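PDB 4RHZ: Cry37AA1, which forms a binary complex with Cry23Aa1, binds calcium through a C2-like beta sandwich, and probably acts as the smaller partner of an insecticidal toxin pair. Local coordinates for residues Phe8-Tyr13 and Ser115-Lys120; Lys28-Asn33 and Gln72-Gly77; Val98-Gly103 and Ile119-Thr124. One frame throughout, in Å; residues are numbered along the deposited sequence.

From the N terminus, strand 4-13 comes first, and its pairing with strand 115-125 in interaction 1 closes a loop of about a hundred residues. Interaction 2 is nested inside that loop. It pairs strand 26-30 with strand 73-81 in the second sheet of the sandwich. Interaction 3 opens after interaction 2 has closed and ends on the same strand as interaction 1, sharing Ile119 and Lys120 with it. It joins the end of strand 89-100 to strand 115-125, and so one sheet to the other. Phe8, Met73, Phe75, Ile119 and Tyr121 meet between the sheets, and the Cys74-Cys99 disulfide links interactions 2 and 3.

Interaction 1 (Phe8-Tyr13 and Ser115-Lys120); sequences FTINFY and SYVTIK
Two central strands of one sheet, 8-13 and 115-120, pair antiparallel here, near the centre of the folded molecule. Six backbone hydrogen bonds join Thr9 with Lys120, Asn11 with Thr118 and Tyr13 with Tyr116. The bond from Thr9 N to Lys120 O is short (2.8 Å) and nearly straight. At the other end the Tyr13 N to Tyr116 O bond is bent, at 136°. Ile10 with Ile119 and Phe12 with Val117 form the non-hydrogen-bonded pairs, and their side chains point into the core. Ile10 CG2 lies 3.8 Å from Val117 CG1, alongside it. The same CG2 sits over one face of the Phe12 ring. Strands 55-62 and 105-110 flank this pair, which completes a four-stranded sheet of the C2-like sandwich. Across the core, Phe8, Phe12 and Ile119 pack on strand 73-81 of the second sheet. The other face carries Thr9, Asn11, Tyr13, Tyr116, Thr118 and Lys120. Here the Tyr13 and Tyr116 rings form an offset stack, with centroids 4.3 Å apart and planes only 13° from parallel. Tyr116 CG stands between its backbone N and carbonyl carbon (chi1 63°), which brings the ring over Tyr13. Tyr13 CB also lies over the Tyr116 face, as a CH-pi contact 3.8 Å from the ring centroid. Arg107 makes a cation-pi contact with Tyr116. Waters run along this polar face. One is 2.8 Å from Thr118 OG1 and also bonds Tyr13 OH; another joins Thr118 OG1 to Thr9 O, 2.9 Å from the latter. At the far end of the pair, Ser115 OG bonds Asn14 OD1. The Ser115 side chain lies about 5 Å from the calcium ion bound by Asp89 and Glu112.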
# COMPACT_ATOMS: atom_id res chain seq x y z
N PHE B 8 12.33 -3.94 16.33
CA PHE B 8 12.15 -2.67 15.73
C PHE B 8 12.91 -2.72 14.44
O PHE B 8 14.08 -3.13 14.43
CB PHE B 8 12.76 -1.57 16.66
CG PHE B 8 12.04 -1.50 18.00
CD1 PHE B 8 12.55 -2.17 19.12
CD2 PHE B 8 10.80 -0.88 18.10
CE1 PHE B 8 11.87 -2.17 20.31
CE2 PHE B 8 10.09 -0.87 19.30
CZ PHE B 8 10.63 -1.50 20.41
N THR B 9 12.28 -2.27 13.35
CA THR B 9 13.05 -2.18 12.09
C THR B 9 13.00 -0.78 11.64
O THR B 9 11.95 -0.29 11.33
CB THR B 9 12.43 -3.07 11.00
OG1 THR B 9 12.37 -4.39 11.50
CG2 THR B 9 13.29 -3.05 9.73
N ILE B 10 14.14 -0.15 11.56
CA ILE B 10 14.18 1.22 11.32
C ILE B 10 14.85 1.47 9.98
O ILE B 10 15.92 0.87 9.71
CB ILE B 10 15.08 1.88 12.40
CG1 ILE B 10 14.58 1.52 13.84
CG2 ILE B 10 15.23 3.33 12.13
CD1 ILE B 10 15.44 2.10 14.94
N ASN B 11 14.26 2.38 9.16
CA ASN B 11 14.84 2.76 7.89
C ASN B 11 15.08 4.21 7.81
O ASN B 11 14.19 5.00 8.17
CB ASN B 11 13.90 2.33 6.78
CG ASN B 11 14.11 0.89 6.43
OD1 ASN B 11 15.09 0.58 5.79
ND2 ASN B 11 13.24 -0.00 6.88
N PHE B 12 16.27 4.58 7.31
CA PHE B 12 16.70 5.95 7.20
C PHE B 12 16.71 6.39 5.73
O PHE B 12 17.13 5.66 4.90
CB PHE B 12 18.10 6.07 7.76
CG PHE B 12 18.26 5.59 9.21
CD1 PHE B 12 18.54 4.24 9.49
CD2 PHE B 12 18.16 6.51 10.28
CE1 PHE B 12 18.71 3.81 10.82
CE2 PHE B 12 18.34 6.11 11.59
CZ PHE B 12 18.62 4.75 11.89
N TYR B 13 16.31 7.64 5.44
CA TYR B 13 16.20 8.12 4.07
C TYR B 13 16.73 9.52 4.06
O TYR B 13 16.43 10.28 4.99
CB TYR B 13 14.74 8.14 3.63
CG TYR B 13 14.12 6.81 3.60
CD1 TYR B 13 14.18 6.00 2.44
CD2 TYR B 13 13.48 6.31 4.72
CE1 TYR B 13 13.57 4.67 2.42
CE2 TYR B 13 12.87 5.07 4.72
CZ TYR B 13 12.93 4.23 3.57
OH TYR B 13 12.30 2.97 3.61
N SER B 115 14.12 13.41 3.25
CA SER B 115 14.84 13.12 4.49
C SER B 115 13.81 12.78 5.62
O SER B 115 13.02 13.66 6.07
CB SER B 115 15.66 14.33 4.90
OG SER B 115 16.52 14.78 3.86
N TYR B 116 13.82 11.52 6.08
CA TYR B 116 12.86 11.06 7.07
C TYR B 116 13.26 9.70 7.60
O TYR B 116 14.19 9.12 7.06
CB TYR B 116 11.47 10.95 6.44
CG TYR B 116 11.30 9.94 5.31
CD1 TYR B 116 10.77 8.68 5.54
CD2 TYR B 116 11.56 10.31 3.98
CE1 TYR B 116 10.57 7.75 4.44
CE2 TYR B 116 11.36 9.38 2.88
CZ TYR B 116 10.91 8.14 3.12
OH TYR B 116 10.68 7.32 2.05
N VAL B 117 12.52 9.16 8.59
CA VAL B 117 12.82 7.85 9.14
C VAL B 117 11.54 7.08 9.27
O VAL B 117 10.51 7.73 9.52
CB VAL B 117 13.41 8.01 10.56
CG1 VAL B 117 13.64 6.69 11.20
CG2 VAL B 117 14.73 8.76 10.51
N THR B 118 11.55 5.75 9.12
CA THR B 118 10.37 5.00 9.39
C THR B 118 10.67 3.90 10.43
O THR B 118 11.82 3.45 10.56
CB THR B 118 9.79 4.33 8.12
OG1 THR B 118 10.62 3.24 7.71
CG2 THR B 118 9.49 5.30 6.95
N ILE B 119 9.66 3.45 11.20
CA ILE B 119 9.91 2.45 12.20
C ILE B 119 8.77 1.50 12.19
O ILE B 119 7.61 1.90 12.23
CB ILE B 119 9.99 3.08 13.66
CG1 ILE B 119 11.20 3.96 13.83
CG2 ILE B 119 10.24 2.00 14.73
CD1 ILE B 119 10.90 5.32 13.74
N LYS B 120 9.09 0.23 12.22
CA LYS B 120 8.11 -0.83 12.21
C LYS B 120 8.44 -1.65 13.42
O LYS B 120 9.60 -1.72 13.74
CB LYS B 120 8.45 -1.66 10.98
CG LYS B 120 7.89 -3.00 10.95
CD LYS B 120 8.56 -3.83 9.84
CE LYS B 120 7.84 -5.17 9.74
NZ LYS B 120 8.59 -6.11 8.84
O HOH W 1 10.44 -4.90 13.14
O HOH W 2 11.11 0.80 8.80
O HOH W 3 10.28 2.51 5.01

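Interaction 2 (Lys28-Asn33 and Gln72-Gly77); sequences KAYLTN and QMCFYG
Strands 26-30 and 73-81 are antiparallel neighbours in the second sheet of the C2-like sandwich, and this contact covers the end of their pairing. Four backbone hydrogen bonds join Lys28 with Tyr76 and Tyr30 with Cys74. Lys28 N points almost straight at Tyr76 O (174°). The tight part is around Cys74. Its CB lies over one face of the Tyr30 ring, 3.4 Å from Tyr30 CZ. Tyr30 CG stands between its backbone N and carbonyl carbon (chi1 60°), which lays the ring across Cys74. The sulfur approaches the ring obliquely and is bonded to Cys99. Tyr30 OH is held by Thr247 of the Cry23Aa1 chain, so this buried face also meets the toxin partner. On the core face, Ala29 CB packs 3.8 Å from Phe75 CD2 and also approaches Met73 SD.

The Lys28-Tyr76 side is looser and partly exposed. The extended lysine chain runs alongside the tyrosine, with CB over one ring face and CD 3.6 Å from Tyr76 OH. A water accepts a bond from Lys28 NZ and gives only a weak one to Tyr76 OH, whose stronger partner is Asp37. Beyond Tyr30 the chain leaves the strand, and Leu31 and Thr32 are loop. Leu31 lies alongside Met73, with CD1 near SD. Gln72 reaches back with an extended chain. Its NE2, also bonded to Thr247 O of the Cry23Aa1 chain, gives a long hydrogen bond, 3.3 Å, to a lone pair of Leu31 O in the carbonyl plane.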
# COMPACT_ATOMS: atom_id res chain seq x y z
N LYS B 28 13.94 7.04 20.12
CA LYS B 28 13.44 6.48 21.37
C LYS B 28 11.99 6.12 21.23
O LYS B 28 11.30 6.67 20.39
CB LYS B 28 13.55 7.49 22.50
CG LYS B 28 14.99 7.77 22.86
CD LYS B 28 15.05 8.80 23.99
CE LYS B 28 16.49 9.19 24.27
NZ LYS B 28 16.51 10.23 25.36
N ALA B 29 11.54 5.23 22.08
CA ALA B 29 10.17 4.83 22.13
C ALA B 29 9.64 4.92 23.59
O ALA B 29 10.45 4.96 24.55
CB ALA B 29 10.10 3.41 21.67
N TYR B 30 8.32 4.87 23.74
CA TYR B 30 7.70 4.65 25.03
C TYR B 30 6.34 4.06 24.77
O TYR B 30 5.78 4.27 23.68
CB TYR B 30 7.56 5.98 25.84
CG TYR B 30 6.71 7.11 25.21
CD1 TYR B 30 5.38 7.25 25.52
CD2 TYR B 30 7.26 8.05 24.38
CE1 TYR B 30 4.59 8.25 24.94
CE2 TYR B 30 6.50 9.09 23.84
CZ TYR B 30 5.16 9.17 24.13
OH TYR B 30 4.35 10.15 23.60
N LEU B 31 5.76 3.38 25.75
CA LEU B 31 4.41 2.88 25.60
C LEU B 31 3.34 3.94 25.82
O LEU B 31 2.69 4.40 24.84
CB LEU B 31 4.17 1.68 26.51
CG LEU B 31 4.70 0.33 25.97
CD1 LEU B 31 6.04 0.40 25.28
CD2 LEU B 31 4.77 -0.76 27.09
N THR B 32 3.15 4.36 27.07
CA THR B 32 2.04 5.29 27.34
C THR B 32 2.48 6.49 28.09
O THR B 32 1.78 7.52 28.05
CB THR B 32 0.91 4.63 28.09
OG1 THR B 32 1.46 3.96 29.20
CG2 THR B 32 0.21 3.51 27.18
N ASN B 33 3.63 6.36 28.76
CA ASN B 33 4.19 7.44 29.57
C ASN B 33 5.41 8.05 28.93
O ASN B 33 6.44 7.44 28.88
CB ASN B 33 4.53 6.95 31.02
CG ASN B 33 4.94 8.14 31.97
OD1 ASN B 33 5.57 9.13 31.51
ND2 ASN B 33 4.56 8.04 33.29
N GLN B 72 0.17 -0.21 21.68
CA GLN B 72 0.54 1.16 21.36
C GLN B 72 2.01 1.43 21.60
O GLN B 72 2.56 1.04 22.63
CB GLN B 72 -0.28 2.15 22.24
CG GLN B 72 0.03 3.63 22.10
CD GLN B 72 -0.90 4.55 22.98
OE1 GLN B 72 -2.15 4.51 22.88
NE2 GLN B 72 -0.28 5.34 23.84
N MET B 73 2.65 2.19 20.72
CA MET B 73 4.00 2.55 20.97
C MET B 73 4.23 3.84 20.29
O MET B 73 3.70 4.06 19.19
CB MET B 73 4.88 1.39 20.48
CG MET B 73 6.34 1.62 20.67
SD MET B 73 7.33 0.21 21.33
CE MET B 73 6.46 -1.24 21.29
N CYS B 74 4.99 4.74 20.92
CA CYS B 74 5.15 6.06 20.43
C CYS B 74 6.60 6.28 20.18
O CYS B 74 7.40 5.78 20.94
CB CYS B 74 4.59 7.07 21.46
SG CYS B 74 2.81 6.88 21.73
N PHE B 75 6.98 7.02 19.12
CA PHE B 75 8.39 7.06 18.75
C PHE B 75 8.77 8.48 18.48
O PHE B 75 7.94 9.26 18.00
CB PHE B 75 8.64 6.24 17.46
CG PHE B 75 8.30 4.79 17.56
CD1 PHE B 75 7.05 4.32 17.17
CD2 PHE B 75 9.25 3.86 17.99
CE1 PHE B 75 6.71 2.95 17.27
CE2 PHE B 75 8.96 2.45 18.03
CZ PHE B 75 7.69 1.99 17.72
N TYR B 76 10.04 8.82 18.69
CA TYR B 76 10.55 10.12 18.21
C TYR B 76 12.02 10.06 18.10
O TYR B 76 12.64 9.18 18.69
CB TYR B 76 10.19 11.25 19.17
CG TYR B 76 10.83 11.19 20.59
CD1 TYR B 76 11.87 12.02 20.91
CD2 TYR B 76 10.33 10.34 21.58
CE1 TYR B 76 12.43 12.04 22.18
CE2 TYR B 76 10.90 10.33 22.87
CZ TYR B 76 11.93 11.21 23.13
OH TYR B 76 12.53 11.28 24.34
N GLY B 77 12.59 11.02 17.41
CA GLY B 77 13.98 10.94 17.09
C GLY B 77 14.57 12.31 16.93
O GLY B 77 13.87 13.28 16.56
O HOH W 4 15.52 12.98 24.56

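Interaction 3 (Val98-Gly103 and Ile119-Thr124); sequences VCSTPG and IKYSLT
Tyr121 lays one face of its ring against Pro102, whose CA sits 3.8 Å from the ring centroid. This is a CH-pi contact, with CA displaced toward the ring rim. Pro102 CB adds to it and lies 3.7 Å from Tyr121 CE1. The proline and the tyrosine side chain cross obliquely. Tyr121 CG stands between its backbone N and carbonyl carbon (chi1 71°), and from there the ring reaches across to the loop. The phenol oxygen gives its proton to Ser100 O, 2.7 Å from Tyr121 OH. It approaches from above the plane of the carbonyl, while Ser100 O itself lies at the edge of the ring and in its plane. Ser100 OG is also at that edge, 3.5 Å from Tyr121 CE2, but its hydrogen bond goes to Val104 O. Pro102 CD touches Tyr121 OH at 3.3 Å, so the hydroxyl is set close against the proline ring.

The contact joins the two sheets of the C2-like sandwich. Residues 98-100 end strand 89-100 of one sheet, and 101-103 form the connection that leads to strand 105-110 in the other. Tyr121 belongs to strand 115-125, next to 105-110 in the same sheet, and its ring also packs on Met73. Leu123 CD1 extends the apolar patch, 4.2 Å from Pro102 CG, with the two side chains nearly at right angles. One water bridges the two backbones. It accepts bonds from Gly103 N and Tyr121 N, and lies 2.8 Å from the latter. Gly103 has a positive phi of 107°. Pro102 N has no proton to offer Tyr121 OH, so their closeness is packing. The bond to Ser100 O holds the tip of the ring, and the proline over its face limits how the ring can turn.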
# COMPACT_ATOMS: atom_id res chain seq x y z
N VAL B 98 5.24 10.17 17.13
CA VAL B 98 4.19 9.46 16.31
C VAL B 98 4.03 8.08 16.86
O VAL B 98 5.03 7.39 17.04
CB VAL B 98 4.55 9.40 14.74
CG1 VAL B 98 3.34 8.92 13.89
CG2 VAL B 98 4.98 10.80 14.22
N CYS B 99 2.80 7.67 17.13
CA CYS B 99 2.53 6.37 17.72
C CYS B 99 1.83 5.43 16.68
O CYS B 99 1.17 5.90 15.78
CB CYS B 99 1.55 6.56 18.95
SG CYS B 99 2.12 7.95 20.09
N SER B 100 1.90 4.12 16.89
CA SER B 100 1.09 3.18 16.13
C SER B 100 0.85 1.90 16.93
O SER B 100 1.57 1.62 17.88
CB SER B 100 1.85 2.79 14.85
OG SER B 100 3.13 2.26 15.22
N THR B 101 -0.13 1.11 16.52
CA THR B 101 -0.24 -0.30 16.93
C THR B 101 0.81 -1.20 16.21
O THR B 101 1.31 -0.83 15.16
CB THR B 101 -1.60 -0.82 16.49
OG1 THR B 101 -1.69 -0.63 15.06
CG2 THR B 101 -2.75 -0.02 17.18
N PRO B 102 1.18 -2.37 16.78
CA PRO B 102 2.18 -3.21 16.09
C PRO B 102 1.61 -3.69 14.75
O PRO B 102 0.46 -4.09 14.69
CB PRO B 102 2.36 -4.42 17.04
CG PRO B 102 1.12 -4.46 17.87
CD PRO B 102 0.61 -3.05 17.98
N GLY B 103 2.38 -3.57 13.68
CA GLY B 103 1.83 -3.92 12.36
C GLY B 103 1.58 -2.67 11.57
O GLY B 103 1.36 -2.75 10.34
N ILE B 119 9.66 3.45 11.20
CA ILE B 119 9.91 2.45 12.20
C ILE B 119 8.77 1.50 12.19
O ILE B 119 7.61 1.90 12.23
CB ILE B 119 9.99 3.08 13.66
CG1 ILE B 119 11.20 3.96 13.83
CG2 ILE B 119 10.24 2.00 14.73
CD1 ILE B 119 10.90 5.32 13.74
N LYS B 120 9.09 0.23 12.22
CA LYS B 120 8.11 -0.83 12.21
C LYS B 120 8.44 -1.65 13.42
O LYS B 120 9.60 -1.72 13.74
CB LYS B 120 8.45 -1.66 10.98
CG LYS B 120 7.89 -3.00 10.95
CD LYS B 120 8.56 -3.83 9.84
CE LYS B 120 7.84 -5.17 9.74
NZ LYS B 120 8.59 -6.11 8.84
N TYR B 121 7.46 -2.25 14.10
CA TYR B 121 7.81 -3.06 15.24
C TYR B 121 6.88 -4.22 15.34
O TYR B 121 5.78 -4.11 14.86
CB TYR B 121 7.78 -2.25 16.57
CG TYR B 121 6.42 -1.84 17.11
CD1 TYR B 121 5.86 -2.49 18.21
CD2 TYR B 121 5.71 -0.77 16.55
CE1 TYR B 121 4.62 -2.11 18.74
CE2 TYR B 121 4.47 -0.33 17.12
CZ TYR B 121 3.95 -1.01 18.21
OH TYR B 121 2.71 -0.62 18.73
N SER B 122 7.33 -5.30 15.99
CA SER B 122 6.50 -6.46 16.26
C SER B 122 6.87 -7.06 17.61
O SER B 122 7.98 -6.84 18.12
CB SER B 122 6.67 -7.55 15.16
OG SER B 122 8.03 -7.96 15.06
N LEU B 123 5.97 -7.86 18.15
CA LEU B 123 6.10 -8.45 19.52
C LEU B 123 5.80 -9.94 19.56
O LEU B 123 4.83 -10.38 18.91
CB LEU B 123 5.03 -7.84 20.43
CG LEU B 123 4.99 -6.32 20.31
CD1 LEU B 123 3.70 -5.76 20.85
CD2 LEU B 123 6.21 -5.77 21.03
N THR B 124 6.59 -10.67 20.36
CA THR B 124 6.34 -12.08 20.72
C THR B 124 6.66 -12.24 22.19
O THR B 124 7.61 -11.64 22.66
CB THR B 124 7.24 -13.11 19.96
OG1 THR B 124 8.63 -12.74 20.03
CG2 THR B 124 6.79 -13.25 18.52
O HOH W 5 4.85 -1.89 13.05